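Local structure of dihydrodipicolinate synthase (Bacillus anthracis, 1XKY) at residues 65-68 and 69-73; 126-129 and 130-133; 176-179 and 180-183; 219-222 and 223-227; 249-252 and 253-257. The protein probably catalyses the condensation of pyruvate with aspartate semialdehyde, the first committed step of the diaminopimelate pathway to lysine, as a tetrameric TIM-barrel lyase. All blocks are in the same frame, centred on the assembly; numbering follows the deposited sequence.

Contact 1: residues 65-68 and 69-73; sequences EEKV and ALYRH
Helix 64-78 is the helix of a right-handed beta-alpha-beta crossover in the TIM barrel, linking strand 49-52 to strand 84-87, and here Lys67 meets Tyr71 one turn further on. Four successive i to i+4 bonds carry the backbone through this turn; Tyr71 N to Lys67 O, at 2.8 Å, is the shortest. The same carbonyl lies under the tyrosine ring, Lys67 O being 3.2 Å from Tyr71 CG, displaced from the ring centre toward the rim. Tyr71 CG stands beside its own backbone N (chi1 -56°), which folds the ring back along the preceding turn. The two side chains then run side by side in the same direction, with Lys67 CB 3.7 Å from Tyr71 OH and the extended aliphatic chain continuing past the hydroxyl. One residue further along, Arg72 bends at chi3 and brings NH2 back to 3.9 Å from Val68 CG1, a van der Waals contact. Glu66 turns away to Thr63 N, near the start of the helix, and forms a salt bridge with Arg278. Tyr71 packs on Leu99 and Ala103 of helix 93-105 and, with Leu70, on Val52 of strand 49-52, so the turn sits between the barrel wall and the next helix.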
loop_
_atom_site.group_PDB
_atom_site.type_symbol
_atom_site.label_atom_id
_atom_site.label_comp_id
_atom_site.label_asym_id
_atom_site.label_seq_id
_atom_site.Cartn_x
_atom_site.Cartn_y
_atom_site.Cartn_z
ATOM N N GLU A 65 0.038 37.067 3.206
ATOM C CA GLU A 65 0.649 38.342 2.844
ATOM C C GLU A 65 1.972 38.120 2.105
ATOM O O GLU A 65 2.256 38.795 1.125
ATOM C CB GLU A 65 0.866 39.205 4.099
ATOM C CG GLU A 65 -0.427 39.758 4.729
ATOM C CD GLU A 65 -1.300 38.703 5.433
ATOM O OE1 GLU A 65 -0.758 37.707 5.976
ATOM O OE2 GLU A 65 -2.544 38.879 5.439
ATOM N N GLU A 66 2.767 37.167 2.583
ATOM C CA GLU A 66 4.006 36.744 1.912
ATOM C C GLU A 66 3.751 36.190 0.509
ATOM O O GLU A 66 4.455 36.539 -0.450
ATOM C CB GLU A 66 4.741 35.706 2.769
ATOM C CG GLU A 66 5.475 36.325 3.944
ATOM C CD GLU A 66 6.136 35.309 4.853
ATOM O OE1 GLU A 66 5.547 34.237 5.113
ATOM O OE2 GLU A 66 7.248 35.607 5.329
ATOM N N LYS A 67 2.732 35.342 0.397
ATOM C CA LYS A 67 2.351 34.765 -0.881
ATOM C C LYS A 67 2.057 35.862 -1.902
ATOM O O LYS A 67 2.621 35.854 -2.981
ATOM C CB LYS A 67 1.152 33.825 -0.723
ATOM C CG LYS A 67 1.478 32.540 0.018
ATOM C CD LYS A 67 0.228 31.705 0.243
ATOM C CE LYS A 67 0.557 30.440 0.992
ATOM N NZ LYS A 67 -0.648 29.737 1.465
ATOM N N VAL A 68 1.198 36.810 -1.534
ATOM C CA VAL A 68 0.770 37.885 -2.438
ATOM C C VAL A 68 1.946 38.789 -2.837
ATOM O O VAL A 68 2.065 39.161 -3.996
ATOM C CB VAL A 68 -0.387 38.739 -1.822
ATOM C CG1 VAL A 68 -0.711 39.957 -2.711
ATOM C CG2 VAL A 68 -1.641 37.878 -1.595
ATOM N N ALA A 69 2.812 39.128 -1.885
ATOM C CA ALA A 69 4.037 39.882 -2.194
ATOM C C ALA A 69 4.935 39.114 -3.175
ATOM O O ALA A 69 5.492 39.692 -4.119
ATOM C CB ALA A 69 4.800 40.201 -0.920
ATOM N N LEU A 70 5.066 37.810 -2.934
ATOM C CA LEU A 70 5.844 36.930 -3.795
ATOM C C LEU A 70 5.263 36.849 -5.205
ATOM O O LEU A 70 6.014 36.930 -6.186
ATOM C CB LEU A 70 5.947 35.523 -3.179
ATOM C CG LEU A 70 6.824 34.508 -3.923
ATOM C CD1 LEU A 70 8.271 34.972 -3.980
ATOM C CD2 LEU A 70 6.722 33.128 -3.264
ATOM N N TYR A 71 3.940 36.681 -5.310
ATOM C CA TYR A 71 3.279 36.659 -6.620
ATOM C C TYR A 71 3.561 37.962 -7.368
ATOM O O TYR A 71 3.926 37.951 -8.550
ATOM C CB TYR A 71 1.751 36.510 -6.517
ATOM C CG TYR A 71 1.216 35.312 -5.759
ATOM C CD1 TYR A 71 1.931 34.110 -5.668
ATOM C CD2 TYR A 71 -0.037 35.374 -5.153
ATOM C CE1 TYR A 71 1.414 33.021 -4.956
ATOM C CE2 TYR A 71 -0.562 34.293 -4.455
ATOM C CZ TYR A 71 0.160 33.121 -4.357
ATOM O OH TYR A 71 -0.382 32.060 -3.646
ATOM N N ARG A 72 3.369 39.078 -6.664
ATOM C CA ARG A 72 3.512 40.403 -7.256
ATOM C C ARG A 72 4.931 40.625 -7.783
ATOM O O ARG A 72 5.111 41.123 -8.888
ATOM C CB ARG A 72 3.142 41.477 -6.230
ATOM C CG ARG A 72 3.191 42.888 -6.757
ATOM C CD ARG A 72 3.077 43.906 -5.633
ATOM N NE ARG A 72 1.721 43.977 -5.088
ATOM C CZ ARG A 72 1.340 43.548 -3.886
ATOM N NH1 ARG A 72 2.206 42.997 -3.034
ATOM N NH2 ARG A 72 0.067 43.680 -3.525
ATOM N N HIS A 73 5.927 40.237 -6.998
ATOM C CA HIS A 73 7.314 40.392 -7.417
ATOM C C HIS A 73 7.656 39.534 -8.637
ATOM O O HIS A 73 8.313 39.996 -9.574
ATOM C CB HIS A 73 8.259 40.036 -6.279
ATOM C CG HIS A 73 9.702 40.195 -6.640
ATOM N ND1 HIS A 73 10.295 41.430 -6.777
ATOM C CD2 HIS A 73 10.663 39.282 -6.917
ATOM C CE1 HIS A 73 11.566 41.271 -7.101
ATOM N NE2 HIS A 73 11.814 39.977 -7.197
#

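Contact 2: residues 126-129 and 130-133; sequences MYQH and FKAI
From Met126 to Ile133 the backbone is continuous alpha-helix, and Phe130 N donates to Met126 O at 2.9 Å in an almost straight bond (174°), followed by the equivalent bonds from Lys131, Ala132 and Ile133. This is the middle of helix 123-135, the crossover helix between strands 110-114 and 141-145 of the TIM barrel. His129 meets both Phe130 and Ile133. With CG opposite its backbone N (chi1 167°), the imidazole swings out toward the following turn and meets these two hydrophobic partners, one at an edge and one over a face. It turns the edge to the face of Phe130, a T-shaped pair with ring centroids 5.1 Å apart and planes inclined at 70°; His129 CD2 makes the approach, 3.7 Å from Phe130 CD1. The ring is also held at ND1, which is hydrogen-bonded to Thr93 OG1; this should fix its rotation. Met126 adds CB to the Phe130 ring at CE2. Around the helix, Lys131 CD comes within 3.6 Å of Tyr127 CE2, while its ammonium group continues to a salt bridge with Glu135 and the tyrosine ring has a cation-pi partner in Arg161. Phe130 and Ile133 both rest on Leu113 of the barrel, and Pro280 of the second subunit packs on His129. The methyl over the imidazole makes a CH-pi contact: Ile133 CD1 stands 3.6 Å from the centroid of the His129 ring, close to its normal.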
loop_
_atom_site.group_PDB
_atom_site.type_symbol
_atom_site.label_atom_id
_atom_site.label_comp_id
_atom_site.label_asym_id
_atom_site.label_seq_id
_atom_site.Cartn_x
_atom_site.Cartn_y
_atom_site.Cartn_z
ATOM N N MET A 126 -14.612 17.614 -3.741
ATOM C CA MET A 126 -13.557 18.219 -4.531
ATOM C C MET A 126 -14.112 18.886 -5.779
ATOM O O MET A 126 -13.671 19.966 -6.150
ATOM C CB MET A 126 -12.494 17.186 -4.902
ATOM C CG MET A 126 -11.602 16.840 -3.734
ATOM S SD MET A 126 -10.168 15.889 -4.232
ATOM C CE MET A 126 -10.848 14.234 -4.269
ATOM N N TYR A 127 -15.091 18.249 -6.411
ATOM C CA TYR A 127 -15.757 18.860 -7.548
ATOM C C TYR A 127 -16.341 20.238 -7.181
ATOM O O TYR A 127 -16.096 21.230 -7.877
ATOM C CB TYR A 127 -16.838 17.932 -8.122
ATOM C CG TYR A 127 -17.567 18.602 -9.240
ATOM C CD1 TYR A 127 -17.037 18.608 -10.525
ATOM C CD2 TYR A 127 -18.747 19.302 -9.005
ATOM C CE1 TYR A 127 -17.689 19.277 -11.560
ATOM C CE2 TYR A 127 -19.400 19.961 -10.021
ATOM C CZ TYR A 127 -18.870 19.940 -11.299
ATOM O OH TYR A 127 -19.518 20.596 -12.317
ATOM N N GLN A 128 -17.096 20.302 -6.086
ATOM C CA GLN A 128 -17.679 21.570 -5.645
ATOM C C GLN A 128 -16.614 22.584 -5.219
ATOM O O GLN A 128 -16.757 23.785 -5.443
ATOM C CB GLN A 128 -18.675 21.338 -4.508
ATOM C CG GLN A 128 -19.897 20.509 -4.900
ATOM C CD GLN A 128 -20.761 21.129 -6.005
ATOM O OE1 GLN A 128 -21.425 20.401 -6.756
ATOM N NE2 GLN A 128 -20.760 22.459 -6.111
ATOM N N HIS A 129 -15.536 22.083 -4.628
ATOM C CA HIS A 129 -14.417 22.918 -4.186
ATOM C C HIS A 129 -13.777 23.627 -5.379
ATOM O O HIS A 129 -13.691 24.854 -5.402
ATOM C CB HIS A 129 -13.419 22.025 -3.427
ATOM C CG HIS A 129 -12.077 22.638 -3.169
ATOM N ND1 HIS A 129 -11.820 23.439 -2.074
ATOM C CD2 HIS A 129 -10.898 22.498 -3.821
ATOM C CE1 HIS A 129 -10.542 23.784 -2.080
ATOM N NE2 HIS A 129 -9.962 23.231 -3.131
ATOM N N PHE A 130 -13.358 22.847 -6.370
ATOM C CA PHE A 130 -12.657 23.376 -7.543
ATOM C C PHE A 130 -13.580 24.247 -8.395
ATOM O O PHE A 130 -13.176 25.295 -8.885
ATOM C CB PHE A 130 -12.093 22.233 -8.389
ATOM C CG PHE A 130 -10.920 21.515 -7.757
ATOM C CD1 PHE A 130 -9.803 22.218 -7.328
ATOM C CD2 PHE A 130 -10.923 20.130 -7.628
ATOM C CE1 PHE A 130 -8.708 21.554 -6.772
ATOM C CE2 PHE A 130 -9.835 19.458 -7.067
ATOM C CZ PHE A 130 -8.727 20.169 -6.648
ATOM N N LYS A 131 -14.827 23.805 -8.558
ATOM C CA LYS A 131 -15.841 24.578 -9.280
ATOM C C LYS A 131 -16.041 25.968 -8.675
ATOM O O LYS A 131 -16.064 26.964 -9.402
ATOM C CB LYS A 131 -17.171 23.808 -9.313
ATOM C CG LYS A 131 -18.314 24.534 -10.031
ATOM C CD LYS A 131 -19.488 23.601 -10.236
ATOM C CE LYS A 131 -20.614 24.269 -11.002
ATOM N NZ LYS A 131 -21.345 25.229 -10.146
ATOM N N ALA A 132 -16.177 26.030 -7.352
ATOM C CA ALA A 132 -16.382 27.300 -6.651
ATOM C C ALA A 132 -15.196 28.263 -6.774
ATOM O O ALA A 132 -15.386 29.471 -6.929
ATOM C CB ALA A 132 -16.694 27.047 -5.179
ATOM N N ILE A 133 -13.974 27.736 -6.686
ATOM C CA ILE A 133 -12.776 28.573 -6.806
ATOM C C ILE A 133 -12.661 29.080 -8.241
ATOM O O ILE A 133 -12.462 30.274 -8.462
ATOM C CB ILE A 133 -11.480 27.830 -6.382
ATOM C CG1 ILE A 133 -11.577 27.354 -4.933
ATOM C CG2 ILE A 133 -10.234 28.742 -6.558
ATOM C CD1 ILE A 133 -10.651 26.195 -4.623
#

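Contact 3: residues 176-179 and 180-183; sequences GDVL and TMTE
Asp177 and Thr180 cross at about a right angle, the carboxylate of one beside the hydroxyl of the other, where helix 178-187 begins. Asp177 is the N-cap. Its CG lies opposite the backbone N (chi1 -171°), which carries OD1 round in front of the first turn to accept from two amides. Leu179 N reaches Asp177 OD1 at 2.9 Å nearly along the C-O bond, whereas Thr180 N comes from above the carboxylate plane, with a longer separation of 3.3 Å from Asp177 OD1. One carboxylate oxygen thus accepts from two amides of the first turn, and its negative charge, at the N-terminal end, would be expected to interact favourably with the helix dipole. Thr180 gives a second bond: its OG1, set between its own N and carbonyl carbon (chi1 51°), donates to Asp177 O at 2.9 Å. That carbonyl also takes Met181 N in a nearly straight bond. Two residues further on, Thr182 uses its hydroxyl and its amide together, and the two reach Val178 O from opposite faces of the carbonyl plane; the hydroxyl bond, Thr182 OG1 to Val178 O, measures 2.8 Å. Thr182 and Leu179 point the same way, side by side, while the extended Met181 chain brings SD to 4.3 Å from Val178 CG1. Toward the barrel, Thr180 and Met181 touch Asp173 on strand 168-173, and Thr180 and Glu183 reach Val156 of helix 156-163; the third subunit also meets this turn, its His244 hydrogen-bonded to Thr182 OG1 and its Leu201 and Gly200 packed on Val178 and Leu179.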
loop_
_atom_site.group_PDB
_atom_site.type_symbol
_atom_site.label_atom_id
_atom_site.label_comp_id
_atom_site.label_asym_id
_atom_site.label_seq_id
_atom_site.Cartn_x
_atom_site.Cartn_y
_atom_site.Cartn_z
ATOM N N GLY A 176 1.469 9.463 -10.377
ATOM C CA GLY A 176 2.484 8.469 -10.702
ATOM C C GLY A 176 2.007 7.386 -11.650
ATOM O O GLY A 176 2.678 6.379 -11.827
ATOM N N ASP A 177 0.865 7.608 -12.290
ATOM C CA ASP A 177 0.202 6.581 -13.073
ATOM C C ASP A 177 -0.087 7.107 -14.471
ATOM O O ASP A 177 -1.023 7.890 -14.666
ATOM C CB ASP A 177 -1.093 6.161 -12.367
ATOM C CG ASP A 177 -1.740 4.936 -12.993
ATOM O OD1 ASP A 177 -1.540 4.680 -14.198
ATOM O OD2 ASP A 177 -2.462 4.221 -12.269
ATOM N N VAL A 178 0.700 6.661 -15.449
ATOM C CA VAL A 178 0.539 7.156 -16.827
ATOM C C VAL A 178 -0.707 6.573 -17.509
ATOM O O VAL A 178 -1.138 7.074 -18.553
ATOM C CB VAL A 178 1.815 6.953 -17.696
ATOM C CG1 VAL A 178 3.028 7.612 -17.026
ATOM C CG2 VAL A 178 2.080 5.481 -17.990
ATOM N N LEU A 179 -1.307 5.545 -16.905
ATOM C CA LEU A 179 -2.554 4.970 -17.434
ATOM C C LEU A 179 -3.824 5.735 -17.032
ATOM O O LEU A 179 -4.766 5.810 -17.817
ATOM C CB LEU A 179 -2.652 3.482 -17.093
ATOM C CG LEU A 179 -1.533 2.610 -17.689
ATOM C CD1 LEU A 179 -1.825 1.136 -17.478
ATOM C CD2 LEU A 179 -1.321 2.881 -19.175
ATOM N N THR A 180 -3.858 6.320 -15.834
ATOM C CA THR A 180 -4.916 7.286 -15.516
ATOM C C THR A 180 -4.719 8.572 -16.350
ATOM O O THR A 180 -5.684 9.135 -16.863
ATOM C CB THR A 180 -4.993 7.630 -14.007
ATOM O OG1 THR A 180 -3.699 8.006 -13.529
ATOM C CG2 THR A 180 -5.517 6.438 -13.209
ATOM N N MET A 181 -3.471 9.014 -16.502
ATOM C CA MET A 181 -3.168 10.133 -17.412
ATOM C C MET A 181 -3.719 9.849 -18.817
ATOM O O MET A 181 -4.388 10.699 -19.400
ATOM C CB MET A 181 -1.661 10.391 -17.506
ATOM C CG MET A 181 -0.999 10.913 -16.238
ATOM S SD MET A 181 0.735 11.271 -16.584
ATOM C CE MET A 181 1.455 11.195 -14.946
ATOM N N THR A 182 -3.459 8.646 -19.337
ATOM C CA THR A 182 -3.949 8.227 -20.657
ATOM C C THR A 182 -5.445 8.467 -20.785
ATOM O O THR A 182 -5.909 8.994 -21.786
ATOM C CB THR A 182 -3.677 6.715 -20.938
ATOM O OG1 THR A 182 -2.271 6.485 -21.091
ATOM C CG2 THR A 182 -4.396 6.256 -22.191
ATOM N N GLU A 183 -6.188 8.064 -19.759
ATOM C CA GLU A 183 -7.641 8.154 -19.777
ATOM C C GLU A 183 -8.135 9.602 -19.728
ATOM O O GLU A 183 -9.099 9.965 -20.413
ATOM C CB GLU A 183 -8.215 7.353 -18.609
ATOM C CG GLU A 183 -9.691 7.032 -18.749
ATOM C CD GLU A 183 -10.218 6.233 -17.572
ATOM O OE1 GLU A 183 -9.406 5.545 -16.919
ATOM O OE2 GLU A 183 -11.439 6.298 -17.304
#

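Contact 4: residues 219-222 and 223-227; sequences HVIG and NEMQE
A water joins Glu224 to Val220, donating to Glu224 OE1 at 2.7 Å and to Val220 O at 3.3 Å, and so bridges a kink in helix 218-234 where the amides of Asn223 and Glu224 lack the regular i to i+4 bond. Regular helix bonding resumes with Met225 N to Ile221 O, at 3.0 Å and 164°, and with Gln226 N to Gly222 O at 2.9 Å. Glu224 reaches the water by doubling back: its chain bends at chi2 (81°), which lays the carboxylate against Ile221, the two side chains crossing at about a right angle. Glu224 OE1 comes to 3.5 Å from Ile221 CB. Ile221 itself departs from helical backbone angles, and its CG1 branch sits between the backbone N and the carbonyl carbon. That branch leads toward Met225, where Ile221 CD1 lies 4.4 Å from Met225 CG. Beyond this local packing, Ile221 and Met225 both rest on Leu247 of helix 237-253. Met225 also covers Ile213 and Ser215 of strand 212-215, the last strand of the barrel, so the kinked turn lies between that strand and helix 237-253, while His219 and Val220 reach helix 261-269.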
loop_
_atom_site.group_PDB
_atom_site.type_symbol
_atom_site.label_atom_id
_atom_site.label_comp_id
_atom_site.label_asym_id
_atom_site.label_seq_id
_atom_site.Cartn_x
_atom_site.Cartn_y
_atom_site.Cartn_z
ATOM N N HIS A 219 15.236 23.108 -12.120
ATOM C CA HIS A 219 16.108 24.038 -11.391
ATOM C C HIS A 219 17.601 23.799 -11.664
ATOM O O HIS A 219 18.387 24.737 -11.590
ATOM C CB HIS A 219 15.898 23.941 -9.878
ATOM C CG HIS A 219 14.601 24.511 -9.391
ATOM N ND1 HIS A 219 14.472 25.825 -9.002
ATOM C CD2 HIS A 219 13.399 23.930 -9.159
ATOM C CE1 HIS A 219 13.237 26.038 -8.583
ATOM N NE2 HIS A 219 12.566 24.904 -8.666
ATOM N N VAL A 220 17.989 22.551 -11.934
ATOM C CA VAL A 220 19.397 22.202 -12.134
ATOM C C VAL A 220 19.737 21.595 -13.498
ATOM O O VAL A 220 20.870 21.732 -13.954
ATOM C CB VAL A 220 19.942 21.268 -11.012
ATOM C CG1 VAL A 220 20.009 22.026 -9.689
ATOM C CG2 VAL A 220 19.103 19.985 -10.877
ATOM N N ILE A 221 18.782 20.932 -14.146
ATOM C CA ILE A 221 19.051 20.328 -15.454
ATOM C C ILE A 221 17.983 20.685 -16.490
ATOM O O ILE A 221 17.624 19.870 -17.325
ATOM C CB ILE A 221 19.227 18.792 -15.350
ATOM C CG1 ILE A 221 18.046 18.162 -14.600
ATOM C CG2 ILE A 221 20.564 18.456 -14.667
ATOM C CD1 ILE A 221 17.880 16.659 -14.852
ATOM N N GLY A 222 17.508 21.926 -16.446
ATOM C CA GLY A 222 16.514 22.407 -17.395
ATOM C C GLY A 222 16.963 22.300 -18.843
ATOM O O GLY A 222 16.172 21.921 -19.703
ATOM N N ASN A 223 18.226 22.632 -19.123
ATOM C CA ASN A 223 18.708 22.564 -20.512
ATOM C C ASN A 223 18.713 21.116 -21.006
ATOM O O ASN A 223 18.352 20.847 -22.155
ATOM C CB ASN A 223 20.095 23.200 -20.680
ATOM C CG ASN A 223 20.073 24.732 -20.590
ATOM O OD1 ASN A 223 19.056 25.380 -20.845
ATOM N ND2 ASN A 223 21.214 25.311 -20.249
ATOM N N GLU A 224 19.112 20.196 -20.129
ATOM C CA GLU A 224 19.118 18.763 -20.442
ATOM C C GLU A 224 17.698 18.244 -20.740
ATOM O O GLU A 224 17.483 17.510 -21.714
ATOM C CB GLU A 224 19.749 17.963 -19.304
ATOM C CG GLU A 224 21.274 18.150 -19.159
ATOM C CD GLU A 224 21.699 19.418 -18.409
ATOM O OE1 GLU A 224 20.853 20.274 -18.091
ATOM O OE2 GLU A 224 22.911 19.568 -18.154
ATOM N N MET A 225 16.737 18.647 -19.915
ATOM C CA MET A 225 15.329 18.285 -20.116
ATOM C C MET A 225 14.771 18.870 -21.414
ATOM O O MET A 225 13.986 18.227 -22.099
ATOM C CB MET A 225 14.478 18.771 -18.939
ATOM C CG MET A 225 14.797 18.104 -17.621
ATOM S SD MET A 225 13.892 18.828 -16.245
ATOM C CE MET A 225 12.212 18.428 -16.729
ATOM N N GLN A 226 15.177 20.097 -21.739
ATOM C CA GLN A 226 14.784 20.730 -22.997
ATOM C C GLN A 226 15.283 19.906 -24.196
ATOM O O GLN A 226 14.529 19.638 -25.134
ATOM C CB GLN A 226 15.323 22.157 -23.041
ATOM C CG GLN A 226 14.927 22.965 -24.256
ATOM C CD GLN A 226 15.414 24.395 -24.155
ATOM O OE1 GLN A 226 16.608 24.673 -24.304
ATOM N NE2 GLN A 226 14.504 25.306 -23.885
ATOM N N GLU A 227 16.548 19.490 -24.151
ATOM C CA GLU A 227 17.130 18.663 -25.216
ATOM C C GLU A 227 16.484 17.273 -25.265
ATOM O O GLU A 227 16.288 16.723 -26.340
ATOM C CB GLU A 227 18.650 18.537 -25.017
ATOM C CG GLU A 227 19.382 17.688 -26.063
ATOM C CD GLU A 227 19.622 18.398 -27.385
ATOM O OE1 GLU A 227 20.081 17.735 -28.338
ATOM O OE2 GLU A 227 19.359 19.606 -27.489
HETATM O O HOH W 1 21.783 22.610 -16.985
#

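Contact 5: residues 249-252 and 253-257; sequences RVTD and SLFMA
Phe255 runs alongside Thr251 in the same direction, with Phe255 CE2 3.8 Å from Thr251 CG2. The carbonyl of the same threonine lies at the ring edge and in its plane, with Thr251 O 3.2 Å from Phe255 CD2, an approach that suits the slightly positive rim of an aromatic ring. Phe255 belongs to the loop that follows helix 237-253, and the backbone bonds record how the helix unwinds. Ser253 N still reaches back to Arg249 O, but weakly; Leu254 N then turns to Thr251 O at 3.0 Å, and Phe255 N to Asp252 O at 3.2 Å. Both of these i to i+3 donors sit well above the carbonyl planes they address. Ser253 OG, held between its backbone N and carbonyl carbon (chi1 79°), donates to Val250 O at 2.7 Å. On the buried flank, Leu254 CD2 packs alongside Val250 CG1 at 4.0 Å, and Leu254 also touches Leu292 of helix 286-297 and Val263 of helix 261-269. Thr251 OG1 turns back to Leu247 O, and Arg249 NH1 reaches Ser298 OG. The chemistry is that of a helix C-terminus: as amide bonds to Val250 O become long and bent, the serine hydroxyl supplies its short bond, and the carbonyl of buried Val250 keeps a strong partner while the chain changes course.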
loop_
_atom_site.group_PDB
_atom_site.type_symbol
_atom_site.label_atom_id
_atom_site.label_comp_id
_atom_site.label_asym_id
_atom_site.label_seq_id
_atom_site.Cartn_x
_atom_site.Cartn_y
_atom_site.Cartn_z
ATOM N N ARG A 249 17.805 9.872 -12.434
ATOM C CA ARG A 249 18.885 9.817 -11.454
ATOM C C ARG A 249 18.942 11.113 -10.645
ATOM O O ARG A 249 18.941 11.098 -9.409
ATOM C CB ARG A 249 20.205 9.606 -12.193
ATOM C CG ARG A 249 21.330 9.074 -11.361
ATOM C CD ARG A 249 22.304 8.295 -12.242
ATOM N NE ARG A 249 22.853 9.112 -13.325
ATOM C CZ ARG A 249 23.782 10.050 -13.154
ATOM N NH1 ARG A 249 24.256 10.320 -11.943
ATOM N NH2 ARG A 249 24.233 10.734 -14.195
ATOM N N VAL A 250 18.989 12.235 -11.356
ATOM C CA VAL A 250 19.044 13.547 -10.714
ATOM C C VAL A 250 17.808 13.792 -9.839
ATOM O O VAL A 250 17.921 14.251 -8.690
ATOM C CB VAL A 250 19.229 14.669 -11.765
ATOM C CG1 VAL A 250 18.978 16.063 -11.162
ATOM C CG2 VAL A 250 20.631 14.576 -12.371
ATOM N N THR A 251 16.637 13.465 -10.372
ATOM C CA THR A 251 15.392 13.670 -9.646
ATOM C C THR A 251 15.339 12.864 -8.352
ATOM O O THR A 251 15.003 13.406 -7.299
ATOM C CB THR A 251 14.166 13.353 -10.519
ATOM O OG1 THR A 251 14.182 14.214 -11.665
ATOM C CG2 THR A 251 12.890 13.604 -9.742
ATOM N N ASP A 252 15.696 11.587 -8.422
ATOM C CA ASP A 252 15.726 10.744 -7.224
ATOM C C ASP A 252 16.564 11.372 -6.100
ATOM O O ASP A 252 16.163 11.344 -4.935
ATOM C CB ASP A 252 16.249 9.339 -7.554
ATOM C CG ASP A 252 15.229 8.486 -8.289
ATOM O OD1 ASP A 252 14.040 8.883 -8.378
ATOM O OD2 ASP A 252 15.621 7.403 -8.783
ATOM N N SER A 253 17.706 11.954 -6.462
ATOM C CA SER A 253 18.630 12.527 -5.479
ATOM C C SER A 253 18.056 13.778 -4.804
ATOM O O SER A 253 18.459 14.128 -3.693
ATOM C CB SER A 253 19.983 12.843 -6.125
ATOM O OG SER A 253 19.949 14.054 -6.857
ATOM N N LEU A 254 17.114 14.431 -5.491
ATOM C CA LEU A 254 16.444 15.649 -5.009
ATOM C C LEU A 254 15.267 15.372 -4.053
ATOM O O LEU A 254 14.693 16.302 -3.472
ATOM C CB LEU A 254 15.951 16.465 -6.214
ATOM C CG LEU A 254 16.752 17.644 -6.797
ATOM C CD1 LEU A 254 18.194 17.732 -6.361
ATOM C CD2 LEU A 254 16.605 17.662 -8.324
ATOM N N PHE A 255 14.909 14.099 -3.891
ATOM C CA PHE A 255 13.825 13.705 -2.995
ATOM C C PHE A 255 14.248 12.685 -1.930
ATOM O O PHE A 255 13.389 12.028 -1.332
ATOM C CB PHE A 255 12.650 13.164 -3.819
ATOM C CG PHE A 255 11.941 14.217 -4.629
ATOM C CD1 PHE A 255 10.849 14.896 -4.103
ATOM C CD2 PHE A 255 12.356 14.517 -5.920
ATOM C CE1 PHE A 255 10.185 15.870 -4.847
ATOM C CE2 PHE A 255 11.702 15.491 -6.680
ATOM C CZ PHE A 255 10.610 16.170 -6.139
ATOM N N MET A 256 15.553 12.558 -1.679
ATOM C CA MET A 256 16.043 11.671 -0.610
ATOM C C MET A 256 15.829 12.278 0.779
ATOM O O MET A 256 15.764 11.556 1.771
ATOM C CB MET A 256 17.523 11.329 -0.800
ATOM C CG MET A 256 17.831 10.475 -2.024
ATOM S SD MET A 256 16.777 9.029 -2.164
ATOM C CE MET A 256 17.325 8.059 -0.759
ATOM N N ALA A 257 15.766 13.604 0.842
ATOM C CA ALA A 257 15.290 14.318 2.011
ATOM C C ALA A 257 14.052 15.095 1.568
ATOM O O ALA A 257 13.802 15.223 0.361
ATOM C CB ALA A 257 16.373 15.255 2.550
#

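How the contacts relate
Along the chain the five contacts come in numerical order, each closing before the next opens. Contacts 1, 2 and 3 lie on helices 64-78, 123-135 and 178-187, the crossover helices that follow the second, fourth and sixth strands of the eight-stranded barrel; contact 4 lies on the helix after the eighth, and contact 5 ends the helix beyond it. Contacts 1 and 3 fall on opposite sides of the chain's centre, their own centres about 34 Å apart. Contacts 4 and 5 alone touch: Val250 CG1 lies 3.9 Å from Ile221 CD1, so helix 237-253 packs against the last barrel helix, 218-234. Contacts 2, 3 and 5 also meet other subunits of the tetramer.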